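Local coordinates for protein cytochrome P450 (Novosphingobium aromaticivorans, PDB 3OFT) that is a heme protein of the cytochrome P450 superfamily, a mainly helical fold built around a protoporphyrin IX with iron, at residues K116-L128 and F140-D154. Numbering follows the deposited sequence.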
ATOM      1  N   LYS A 116       0.411   7.510  20.593  1.00 17.38           N
ATOM      2  CA  LYS A 116       1.774   7.746  20.096  1.00 17.11           C
ATOM      3  C   LYS A 116       1.791   8.094  18.608  1.00 15.35           C
ATOM      4  O   LYS A 116       2.493   9.013  18.213  1.00 15.01           O
ATOM      5  CB  LYS A 116       2.724   6.570  20.358  1.00 17.25           C
ATOM      6  CG  LYS A 116       3.227   6.525  21.800  1.00 20.98           C
ATOM      7  CD  LYS A 116       4.401   5.552  21.964  1.00 26.47           C
ATOM      8  CE  LYS A 116       3.933   4.176  22.392  1.00 30.94           C
ATOM      9  NZ  LYS A 116       5.115   3.253  22.610  1.00 34.69           N
ATOM     10  N   VAL A 117       1.018   7.378  17.808  1.00 13.30           N
ATOM     11  CA  VAL A 117       0.983   7.640  16.355  1.00 13.68           C
ATOM     12  C   VAL A 117       0.364   9.013  16.087  1.00 14.05           C
ATOM     13  O   VAL A 117       0.881   9.781  15.279  1.00 15.19           O
ATOM     14  CB  VAL A 117       0.310   6.479  15.577  1.00 13.53           C
ATOM     15  CG1 VAL A 117       0.217   6.748  14.050  1.00 13.09           C
ATOM     16  CG2 VAL A 117       1.089   5.219  15.802  1.00 14.29           C
ATOM     17  N   GLN A 118      -0.706   9.350  16.801  1.00 13.66           N
ATOM     18  CA  GLN A 118      -1.267  10.704  16.691  1.00 14.44           C
ATOM     19  C   GLN A 118      -0.247  11.774  17.042  1.00 13.78           C
ATOM     20  O   GLN A 118      -0.176  12.805  16.382  1.00 14.02           O
ATOM     21  CB  GLN A 118      -2.547  10.851  17.528  1.00 14.97           C
ATOM     22  CG  GLN A 118      -3.435  12.072  17.084  1.00 18.61           C
ATOM     23  CD  GLN A 118      -4.904  11.985  17.543  1.00 23.08           C
ATOM     24  OE1 GLN A 118      -5.444  10.890  17.785  1.00 21.44           O
ATOM     25  NE2 GLN A 118      -5.558  13.147  17.634  1.00 21.25           N
ATOM     26  N   ALA A 119       0.542  11.562  18.090  1.00 14.11           N
ATOM     27  CA  ALA A 119       1.554  12.564  18.463  1.00 14.78           C
ATOM     28  C   ALA A 119       2.621  12.801  17.349  1.00 15.06           C
ATOM     29  O   ALA A 119       3.107  13.923  17.127  1.00 14.36           O
ATOM     30  CB  ALA A 119       2.212  12.180  19.772  1.00 15.21           C
ATOM     31  N   VAL A 120       2.975  11.726  16.650  1.00 13.72           N
ATOM     32  CA  VAL A 120       3.894  11.809  15.511  1.00 13.49           C
ATOM     33  C   VAL A 120       3.290  12.642  14.364  1.00 12.16           C
ATOM     34  O   VAL A 120       3.968  13.529  13.808  1.00 12.12           O
ATOM     35  CB  VAL A 120       4.248  10.389  14.988  1.00 12.39           C
ATOM     36  CG1 VAL A 120       4.864  10.471  13.605  1.00 13.88           C
ATOM     37  CG2 VAL A 120       5.178   9.738  15.940  1.00 13.95           C
ATOM     38  N   ALA A 121       2.036  12.360  14.008  1.00 11.57           N
ATOM     39  CA  ALA A 121       1.353  13.147  12.964  1.00 11.21           C
ATOM     40  C   ALA A 121       1.248  14.615  13.386  1.00 11.24           C
ATOM     41  O   ALA A 121       1.497  15.529  12.581  1.00 10.52           O
ATOM     42  CB  ALA A 121      -0.051  12.559  12.660  1.00 12.57           C
ATOM     43  N   ARG A 122       0.936  14.850  14.661  1.00 10.72           N
ATOM     44  CA  ARG A 122       0.786  16.229  15.148  1.00 11.62           C
ATOM     45  C   ARG A 122       2.082  17.008  15.090  1.00 11.95           C
ATOM     46  O   ARG A 122       2.101  18.179  14.658  1.00 12.97           O
ATOM     47  CB  ARG A 122       0.181  16.267  16.568  1.00 10.67           C
ATOM     48  CG  ARG A 122       0.134  17.702  17.171  1.00 13.84           C
ATOM     49  CD  ARG A 122      -0.586  17.662  18.524  1.00 20.22           C
ATOM     50  NE  ARG A 122      -0.961  19.002  18.968  1.00 25.44           N
ATOM     51  CZ  ARG A 122      -1.833  19.246  19.945  1.00 28.22           C
ATOM     52  NH1 ARG A 122      -2.404  18.244  20.607  1.00 29.72           N
ATOM     53  NH2 ARG A 122      -2.132  20.497  20.265  1.00 29.49           N
ATOM     54  N   LYS A 123       3.169  16.375  15.533  1.00 13.39           N
ATOM     55  CA  LYS A 123       4.489  17.004  15.509  1.00 13.95           C
ATOM     56  C   LYS A 123       4.857  17.380  14.064  1.00 12.32           C
ATOM     57  O   LYS A 123       5.402  18.450  13.821  1.00 11.61           O
ATOM     58  CB  LYS A 123       5.544  16.058  16.113  1.00 14.90           C
ATOM     59  CG  LYS A 123       6.951  16.644  16.248  1.00 18.48           C
ATOM     60  CD  LYS A 123       7.963  15.599  16.725  1.00 24.32           C
ATOM     61  CE  LYS A 123       9.292  16.262  17.165  1.00 31.02           C
ATOM     62  NZ  LYS A 123      10.152  15.317  17.944  1.00 35.71           N
ATOM     63  N   LEU A 124       4.561  16.508  13.106  1.00 11.15           N
ATOM     64  CA  LEU A 124       4.955  16.769  11.711  1.00 10.68           C
ATOM     65  C   LEU A 124       4.098  17.867  11.076  1.00 10.76           C
ATOM     66  O   LEU A 124       4.624  18.771  10.375  1.00 10.93           O
ATOM     67  CB  LEU A 124       4.916  15.450  10.901  1.00 11.78           C
ATOM     68  CG  LEU A 124       5.401  15.492   9.439  1.00 12.52           C
ATOM     69  CD1 LEU A 124       6.820  15.976   9.312  1.00 12.61           C
ATOM     70  CD2 LEU A 124       5.235  14.111   8.824  1.00 12.43           C
ATOM     71  N   MET A 125       2.785  17.816  11.327  1.00  9.75           N
ATOM     72  CA  MET A 125       1.889  18.888  10.942  1.00 11.82           C
ATOM     73  C   MET A 125       2.336  20.248  11.490  1.00 12.75           C
ATOM     74  O   MET A 125       2.376  21.271  10.751  1.00 12.30           O
ATOM     75  CB  MET A 125       0.451  18.558  11.364  1.00 11.39           C
ATOM     76  CG  MET A 125      -0.581  19.568  10.983  1.00 14.16           C
ATOM     77  SD  MET A 125      -0.703  20.931  12.183  1.00 16.11           S
ATOM     78  CE  MET A 125      -1.285  20.025  13.646  1.00 12.63           C
ATOM     79  N   GLU A 126       2.632  20.290  12.777  1.00 13.25           N
ATOM     80  CA  GLU A 126       3.061  21.571  13.393  1.00 14.42           C
ATOM     81  C   GLU A 126       4.362  22.170  12.856  1.00 14.88           C
ATOM     82  O   GLU A 126       4.537  23.377  12.870  1.00 15.53           O
ATOM     83  CB  GLU A 126       3.143  21.436  14.894  1.00 15.08           C
ATOM     84  CG  GLU A 126       1.761  21.390  15.553  1.00 18.21           C
ATOM     85  CD  GLU A 126       1.858  20.995  17.025  1.00 23.56           C
ATOM     86  OE1 GLU A 126       2.971  20.647  17.489  1.00 24.47           O
ATOM     87  OE2 GLU A 126       0.811  21.012  17.701  1.00 24.44           O
ATOM     88  N   SER A 127       5.274  21.317  12.408  1.00 14.27           N
ATOM     89  CA  SER A 127       6.510  21.730  11.764  1.00 14.21           C
ATOM     90  C   SER A 127       6.225  22.401  10.401  1.00 13.56           C
ATOM     91  O   SER A 127       6.990  23.274   9.989  1.00 12.65           O
ATOM     92  CB  SER A 127       7.456  20.528  11.598  1.00 13.86           C
ATOM     93  OG  SER A 127       7.181  19.792  10.404  1.00 16.41           O
ATOM     94  N   LEU A 128       5.136  22.019   9.716  1.00 12.53           N
ATOM     95  CA  LEU A 128       4.840  22.595   8.408  1.00 12.73           C
ATOM     96  C   LEU A 128       3.899  23.797   8.443  1.00 12.55           C
ATOM     97  O   LEU A 128       4.015  24.707   7.609  1.00 13.17           O
ATOM     98  CB  LEU A 128       4.256  21.539   7.444  1.00 13.62           C
ATOM     99  CG  LEU A 128       5.068  20.269   7.234  1.00 13.40           C
ATOM    100  CD1 LEU A 128       4.204  19.324   6.358  1.00 16.47           C
ATOM    101  CD2 LEU A 128       6.422  20.596   6.579  1.00 17.06           C
ATOM    102  N   PHE A 140       5.542  15.756   3.824  1.00  9.86           N
ATOM    103  CA  PHE A 140       4.696  15.067   4.794  1.00  9.53           C
ATOM    104  C   PHE A 140       4.514  13.594   4.441  1.00  9.42           C
ATOM    105  O   PHE A 140       4.820  12.737   5.263  1.00 10.25           O
ATOM    106  CB  PHE A 140       3.321  15.763   4.949  1.00  8.72           C
ATOM    107  CG  PHE A 140       2.545  15.302   6.163  1.00  8.17           C
ATOM    108  CD1 PHE A 140       2.578  16.032   7.342  1.00  6.82           C
ATOM    109  CD2 PHE A 140       1.802  14.095   6.125  1.00  8.83           C
ATOM    110  CE1 PHE A 140       1.843  15.603   8.475  1.00  9.69           C
ATOM    111  CE2 PHE A 140       1.078  13.661   7.228  1.00  8.41           C
ATOM    112  CZ  PHE A 140       1.105  14.376   8.407  1.00  8.70           C
ATOM    113  N   ALA A 141       3.959  13.306   3.261  1.00  9.39           N
ATOM    114  CA  ALA A 141       3.508  11.937   2.961  1.00 11.03           C
ATOM    115  C   ALA A 141       4.641  10.941   3.020  1.00 11.63           C
ATOM    116  O   ALA A 141       4.456   9.838   3.510  1.00 11.67           O
ATOM    117  CB  ALA A 141       2.801  11.864   1.544  1.00  9.89           C
ATOM    118  N   GLU A 142       5.801  11.322   2.485  1.00 13.20           N
ATOM    119  CA  GLU A 142       6.956  10.430   2.456  1.00 14.94           C
ATOM    120  C   GLU A 142       7.765  10.458   3.752  1.00 14.85           C
ATOM    121  O   GLU A 142       8.766   9.767   3.828  1.00 16.31           O
ATOM    122  CB  GLU A 142       7.876  10.705   1.240  1.00 16.09           C
ATOM    123  CG  GLU A 142       7.334  10.014  -0.031  1.00 22.03           C
ATOM    124  CD  GLU A 142       7.904  10.487  -1.392  1.00 30.12           C
ATOM    125  OE1 GLU A 142       7.444   9.897  -2.402  1.00 35.02           O
ATOM    126  OE2 GLU A 142       8.744  11.417  -1.472  1.00 30.97           O
ATOM    127  N   ILE A 143       7.358  11.267   4.729  1.00 13.75           N
ATOM    128  CA  ILE A 143       8.091  11.396   5.978  1.00 12.77           C
ATOM    129  C   ILE A 143       7.337  10.630   7.066  1.00 13.12           C
ATOM    130  O   ILE A 143       7.929   9.902   7.868  1.00 12.45           O
ATOM    131  CB  ILE A 143       8.238  12.893   6.374  1.00 13.04           C
ATOM    132  CG1 ILE A 143       9.009  13.676   5.305  1.00 15.19           C
ATOM    133  CG2 ILE A 143       8.870  13.083   7.779  1.00 13.66           C
ATOM    134  CD1 ILE A 143      10.455  13.209   5.121  1.00 20.02           C
ATOM    135  N   LEU A 144       6.017  10.797   7.087  1.00 11.99           N
ATOM    136  CA  LEU A 144       5.221  10.218   8.165  1.00 12.21           C
ATOM    137  C   LEU A 144       5.382   8.694   8.365  1.00 11.42           C
ATOM    138  O   LEU A 144       5.518   8.252   9.514  1.00 11.36           O
ATOM    139  CB  LEU A 144       3.748  10.589   8.025  1.00 11.69           C
ATOM    140  CG  LEU A 144       2.879  10.154   9.226  1.00 13.55           C
ATOM    141  CD1 LEU A 144       3.111  11.065  10.427  1.00 13.69           C
ATOM    142  CD2 LEU A 144       1.405  10.143   8.863  1.00 17.38           C
ATOM    143  N   PRO A 145       5.326   7.886   7.280  1.00 11.46           N
ATOM    144  CA  PRO A 145       5.357   6.429   7.501  1.00 11.10           C
ATOM    145  C   PRO A 145       6.654   5.950   8.150  1.00 11.32           C
ATOM    146  O   PRO A 145       6.612   5.047   8.976  1.00 11.16           O
ATOM    147  CB  PRO A 145       5.219   5.850   6.078  1.00  9.54           C
ATOM    148  CG  PRO A 145       4.483   6.953   5.305  1.00 11.04           C
ATOM    149  CD  PRO A 145       5.116   8.204   5.852  1.00 11.25           C
ATOM    150  N   LEU A 146       7.790   6.545   7.792  1.00 11.30           N
ATOM    151  CA  LEU A 146       9.039   6.167   8.463  1.00 12.83           C
ATOM    152  C   LEU A 146       9.034   6.593   9.920  1.00 12.52           C
ATOM    153  O   LEU A 146       9.433   5.795  10.758  1.00 12.76           O
ATOM    154  CB  LEU A 146      10.283   6.701   7.747  1.00 13.50           C
ATOM    155  CG  LEU A 146      11.598   6.216   8.407  1.00 17.49           C
ATOM    156  CD1 LEU A 146      11.791   4.674   8.285  1.00 18.48           C
ATOM    157  CD2 LEU A 146      12.822   6.950   7.823  1.00 19.97           C
ATOM    158  N   ASN A 147       8.601   7.824  10.231  1.00 11.90           N
ATOM    159  CA  ASN A 147       8.422   8.222  11.636  1.00 12.56           C
ATOM    160  C   ASN A 147       7.522   7.286  12.407  1.00 11.64           C
ATOM    161  O   ASN A 147       7.792   6.940  13.572  1.00 10.68           O
ATOM    162  CB  ASN A 147       7.906   9.670  11.796  1.00 13.45           C
ATOM    163  CG  ASN A 147       8.923  10.707  11.360  1.00 17.71           C
ATOM    164  OD1 ASN A 147      10.042  10.359  10.974  1.00 17.62           O
ATOM    165  ND2 ASN A 147       8.523  11.995  11.383  1.00 14.87           N
ATOM    166  N   ILE A 148       6.421   6.875  11.789  1.00 10.61           N
ATOM    167  CA  ILE A 148       5.547   5.914  12.453  1.00 11.59           C
ATOM    168  C   ILE A 148       6.270   4.578  12.685  1.00 11.70           C
ATOM    169  O   ILE A 148       6.181   3.991  13.766  1.00 12.05           O
ATOM    170  CB  ILE A 148       4.214   5.755  11.688  1.00 10.97           C
ATOM    171  CG1 ILE A 148       3.382   7.043  11.811  1.00 10.76           C
ATOM    172  CG2 ILE A 148       3.475   4.514  12.125  1.00 11.97           C
ATOM    173  CD1 ILE A 148       2.180   7.041  10.903  1.00 12.29           C
ATOM    174  N   PHE A 149       7.021   4.125  11.689  1.00 11.68           N
ATOM    175  CA  PHE A 149       7.731   2.842  11.826  1.00 12.17           C
ATOM    176  C   PHE A 149       8.602   2.829  13.064  1.00 11.88           C
ATOM    177  O   PHE A 149       8.627   1.847  13.822  1.00 12.31           O
ATOM    178  CB  PHE A 149       8.653   2.631  10.642  1.00 11.87           C
ATOM    179  CG  PHE A 149       9.483   1.389  10.751  1.00 14.06           C
ATOM    180  CD1 PHE A 149       8.910   0.135  10.522  1.00 15.32           C
ATOM    181  CD2 PHE A 149      10.825   1.471  11.135  1.00 15.24           C
ATOM    182  CE1 PHE A 149       9.703  -1.023  10.625  1.00 17.86           C
ATOM    183  CE2 PHE A 149      11.616   0.319  11.230  1.00 18.17           C
ATOM    184  CZ  PHE A 149      11.043  -0.926  10.965  1.00 17.36           C
ATOM    185  N   LEU A 150       9.364   3.908  13.233  1.00 12.22           N
ATOM    186  CA  LEU A 150      10.282   4.028  14.377  1.00 13.18           C
ATOM    187  C   LEU A 150       9.533   3.977  15.711  1.00 12.80           C
ATOM    188  O   LEU A 150      10.038   3.434  16.731  1.00 13.13           O
ATOM    189  CB  LEU A 150      11.035   5.360  14.273  1.00 13.08           C
ATOM    190  CG  LEU A 150      12.392   5.435  13.571  1.00 17.88           C
ATOM    191  CD1 LEU A 150      12.877   4.137  12.954  1.00 18.62           C
ATOM    192  CD2 LEU A 150      12.542   6.632  12.656  1.00 17.95           C
ATOM    193  N   THR A 151       8.332   4.564  15.723  1.00 13.50           N
ATOM    194  CA  THR A 151       7.407   4.419  16.863  1.00 14.26           C
ATOM    195  C   THR A 151       6.920   2.986  17.064  1.00 14.35           C
ATOM    196  O   THR A 151       6.949   2.483  18.208  1.00 14.39           O
ATOM    197  CB  THR A 151       6.220   5.424  16.763  1.00 14.98           C
ATOM    198  OG1 THR A 151       6.769   6.740  16.660  1.00 17.23           O
ATOM    199  CG2 THR A 151       5.338   5.383  18.001  1.00 15.89           C
ATOM    200  N   LEU A 152       6.517   2.307  15.993  1.00 13.75           N
ATOM    201  CA  LEU A 152       6.022   0.917  16.103  1.00 15.28           C
ATOM    202  C   LEU A 152       7.053  -0.058  16.702  1.00 15.33           C
ATOM    203  O   LEU A 152       6.686  -0.943  17.472  1.00 14.72           O
ATOM    204  CB  LEU A 152       5.578   0.327  14.755  1.00 16.24           C
ATOM    205  CG  LEU A 152       4.540   0.990  13.838  1.00 18.27           C
ATOM    206  CD1 LEU A 152       4.391   0.263  12.468  1.00 22.13           C
ATOM    207  CD2 LEU A 152       3.197   1.174  14.514  1.00 24.07           C
ATOM    208  N   ILE A 153       8.319   0.099  16.352  1.00 14.74           N
ATOM    209  CA  ILE A 153       9.363  -0.763  16.918  1.00 16.36           C
ATOM    210  C   ILE A 153       9.997  -0.208  18.209  1.00 17.85           C
ATOM    211  O   ILE A 153      10.867  -0.846  18.821  1.00 16.91           O
ATOM    212  CB  ILE A 153      10.399  -1.170  15.866  1.00 17.09           C
ATOM    213  CG1 ILE A 153      11.234   0.017  15.381  1.00 14.83           C
ATOM    214  CG2 ILE A 153       9.689  -1.858  14.707  1.00 16.25           C
ATOM    215  CD1 ILE A 153      12.525  -0.450  14.791  1.00 17.43           C
ATOM    216  N   ASP A 154       9.515   0.970  18.613  1.00 19.55           N
ATOM    217  CA  ASP A 154       9.943   1.665  19.818  1.00 20.88           C
ATOM    218  C   ASP A 154      11.470   1.906  19.904  1.00 21.54           C
ATOM    219  O   ASP A 154      12.117   1.496  20.872  1.00 21.29           O
ATOM    220  CB  ASP A 154       9.401   0.941  21.053  1.00 21.63           C
ATOM    221  CG  ASP A 154       9.434   1.817  22.310  1.00 25.33           C
ATOM    222  OD1 ASP A 154       9.341   1.259  23.421  1.00 28.70           O
ATOM    223  OD2 ASP A 154       9.581   3.059  22.178  1.00 27.12           O
TER
HETATM  224  O   HOH W   1       6.848  13.487  13.389  1.00 13.93           O
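L124 lies across the ring of F140. L124 CB comes first, 3.9 Å from F140 CE1. L124 CG is nearer, 3.6 Å from F140 CD1. There the chain forks. CD2 sits over one face of the ring, 3.8 Å from the centroid and 20° off the normal, a CH-pi contact. The same methyl also rests against CB of L144. CD1 meets CG2 of I143, which CD2 also touches. CG of L124 stands anti to the backbone N (chi1 -175°), which sends the fork to F140 and the turn after it.

F140 is a knob in a hole made by A121, L124, M125 and L128. L128 CD1 and the backbone N of M125 lie at the ring edge, in plane. Beyond the pair, F136, F358 and W362 bring further rings to F140.

The contact packs helix 107-128 of the P450 fold against the end of helix 136-141 and against helix 144-152, near the heme. Segments 116-128 and 144-152 run roughly antiparallel, their axes 9.8 Å apart at 145°. The side chain of I148 is about 7 Å from the heme.

V120 is the knob from helix 107-128, set among L144, N147, I148 and T151. Its two methyls part ways: CG1 touches CB of N147 and CD1 of L144, while CG2 lies 3.5 Å from T151 OG1. Next to it, V117 CG1 packs on I148 CD1 at 3.7 Å.

One water links the helices. It donates to V120 O and takes a weak bond from N147 ND2. The amide oxygen of N147 is held by R164. At the exposed end, K116 CB meets T151 CG2. K116 NZ stays 4.5 Å from D154 OD2, beyond a salt bridge, where a Schellman motif ends helix 144-152.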